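Long-range contact in fructose 1-phosphate kinase (Staphylococcus aureus, PDB 2JG5), which probably phosphorylates fructose 1-phosphate, and possibly tagatose 6-phosphate, at the expense of ATP as a sugar kinase of the PfkB family: residues A223-D227 and I265-F269. Coordinates in Å, arbitrary orientation, origin at the centre of the assembly. Residue numbers count along the deposited sequence, not the author numbering.
Sequences AIYID and IEKAF
Buried apolar packing of a helix on a β-sheet joins the first turn of helix 265-280 to strand 223-226, which lies between strands 214-217 and 230-235 in the antiparallel part of the β-structure. The strand is extended; the axes of strand 223-226 and of helical residues 265-269 run roughly antiparallel, at 151°, and approach to 10.2 Å; the nearest CA atoms are those of Tyr-225 and Phe-269, at 7.3 Å. Strand alternation turns the CA-to-CB bonds of Ala-223 and Tyr-225 toward the helix and that of Ile-224 away; its side chain packs on Val-199 of helix 196-208. The sheet is thus sandwiched between helices in the C-terminal part of the ribokinase-like α/β fold of PfkB kinases. One turn apart on the helix, Ile-265 and Phe-269 (chi1 t) face the strand, with Phe-269 N hydrogen-bonded to Ile-265 O at 2.8 Å. The CZ tip of the Phe-269 ring reaches the strand backbone, 3.3 Å from Tyr-225 N; Ala-223 O lies at the ring edge, 3.4 Å from Phe-269 CZ, and Ala-223 CB is 3.7 Å from the same CZ. Tyr-225 CB sits over the face of the Phe-269 ring, 3.6 Å from that ring's centroid, a CH-π contact. With chi1 t, the Tyr-225 ring turns its edge toward that face, centroids 6.0 Å apart and planes at 54°, and receives Ile-265 CG2 over its own face, 3.9 Å from the centroid. A weak 2.8 Å hydrogen bond links Tyr-225 OH to Asp-227 OD1.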
loop_
_atom_site.group_PDB
_atom_site.type_symbol
_atom_site.label_atom_id
_atom_site.label_comp_id
_atom_site.label_asym_id
_atom_site.label_seq_id
_atom_site.Cartn_x
_atom_site.Cartn_y
_atom_site.Cartn_z
ATOM N N ALA A 223 -10.046 -16.572 31.240
ATOM C CA ALA A 223 -10.129 -17.724 30.348
ATOM C C ALA A 223 -10.211 -19.016 31.140
ATOM O O ALA A 223 -9.870 -19.056 32.319
ATOM C CB ALA A 223 -8.924 -17.762 29.392
ATOM N N ILE A 224 -10.666 -20.072 30.483
ATOM C CA ILE A 224 -10.681 -21.388 31.097
ATOM C C ILE A 224 -9.960 -22.395 30.219
ATOM O O ILE A 224 -10.234 -22.511 29.021
ATOM C CB ILE A 224 -12.113 -21.868 31.441
ATOM C CG1 ILE A 224 -12.737 -20.932 32.489
ATOM C CG2 ILE A 224 -12.091 -23.328 31.924
ATOM C CD1 ILE A 224 -14.164 -21.189 32.798
ATOM N N TYR A 225 -9.023 -23.107 30.830
ATOM C CA TYR A 225 -8.346 -24.205 30.173
ATOM C C TYR A 225 -9.083 -25.481 30.560
ATOM O O TYR A 225 -9.396 -25.676 31.736
ATOM C CB TYR A 225 -6.881 -24.267 30.616
ATOM C CG TYR A 225 -6.175 -25.529 30.176
ATOM C CD1 TYR A 225 -5.454 -25.570 28.977
ATOM C CD2 TYR A 225 -6.250 -26.690 30.943
ATOM C CE1 TYR A 225 -4.815 -26.730 28.574
ATOM C CE2 TYR A 225 -5.625 -27.855 30.545
ATOM C CZ TYR A 225 -4.907 -27.867 29.367
ATOM O OH TYR A 225 -4.288 -29.030 28.989
ATOM N N ILE A 226 -9.371 -26.332 29.575
ATOM C CA ILE A 226 -10.020 -27.622 29.842
ATOM C C ILE A 226 -9.228 -28.802 29.259
ATOM O O ILE A 226 -8.886 -28.807 28.074
ATOM C CB ILE A 226 -11.497 -27.694 29.323
ATOM C CG1 ILE A 226 -12.332 -26.504 29.793
ATOM C CG2 ILE A 226 -12.157 -29.002 29.758
ATOM C CD1 ILE A 226 -12.331 -25.320 28.839
ATOM N N ASP A 227 -8.987 -29.794 30.119
ATOM C CA ASP A 227 -8.245 -31.027 29.837
ATOM C C ASP A 227 -9.187 -32.201 30.009
ATOM O O ASP A 227 -10.323 -32.019 30.455
ATOM C CB ASP A 227 -7.193 -31.186 30.936
ATOM C CG ASP A 227 -5.838 -31.489 30.413
ATOM O OD1 ASP A 227 -5.649 -31.429 29.179
ATOM O OD2 ASP A 227 -4.960 -31.764 31.252
ATOM N N ILE A 265 1.343 -26.919 32.628
ATOM C CA ILE A 265 0.102 -26.503 31.985
ATOM C C ILE A 265 -0.430 -25.214 32.645
ATOM O O ILE A 265 -0.732 -24.239 31.944
ATOM C CB ILE A 265 -0.940 -27.660 31.955
ATOM C CG1 ILE A 265 -0.761 -28.463 30.672
ATOM C CG2 ILE A 265 -2.368 -27.140 31.999
ATOM C CD1 ILE A 265 -1.135 -29.932 30.816
ATOM N N GLU A 266 -0.482 -25.210 33.978
ATOM C CA GLU A 266 -1.008 -24.086 34.761
ATOM C C GLU A 266 -0.260 -22.779 34.516
ATOM O O GLU A 266 -0.875 -21.735 34.284
ATOM C CB GLU A 266 -0.976 -24.396 36.268
ATOM C CG GLU A 266 -1.992 -25.422 36.744
ATOM C CD GLU A 266 -1.493 -26.868 36.643
ATOM O OE1 GLU A 266 -0.369 -27.102 36.144
ATOM O OE2 GLU A 266 -2.239 -27.778 37.074
ATOM N N LYS A 267 1.066 -22.830 34.590
ATOM C CA LYS A 267 1.874 -21.632 34.415
ATOM C C LYS A 267 1.918 -21.185 32.963
ATOM O O LYS A 267 1.938 -19.981 32.687
ATOM C CB LYS A 267 3.275 -21.842 34.978
ATOM C CG LYS A 267 3.294 -21.943 36.496
ATOM C CD LYS A 267 3.282 -20.570 37.124
ATOM C CE LYS A 267 2.944 -20.631 38.595
ATOM N NZ LYS A 267 3.540 -19.459 39.274
ATOM N N ALA A 268 1.926 -22.154 32.046
ATOM C CA ALA A 268 1.844 -21.872 30.607
ATOM C C ALA A 268 0.551 -21.132 30.305
ATOM O O ALA A 268 0.545 -20.159 29.546
ATOM C CB ALA A 268 1.924 -23.148 29.806
ATOM N N PHE A 269 -0.534 -21.592 30.927
ATOM C CA PHE A 269 -1.861 -20.986 30.784
ATOM C C PHE A 269 -1.871 -19.576 31.372
ATOM O O PHE A 269 -2.353 -18.639 30.727
ATOM C CB PHE A 269 -2.928 -21.880 31.427
ATOM C CG PHE A 269 -4.347 -21.364 31.284
ATOM C CD1 PHE A 269 -4.866 -21.006 30.034
ATOM C CD2 PHE A 269 -5.179 -21.281 32.399
ATOM C CE1 PHE A 269 -6.183 -20.545 29.908
ATOM C CE2 PHE A 269 -6.500 -20.838 32.279
ATOM C CZ PHE A 269 -6.997 -20.463 31.037
#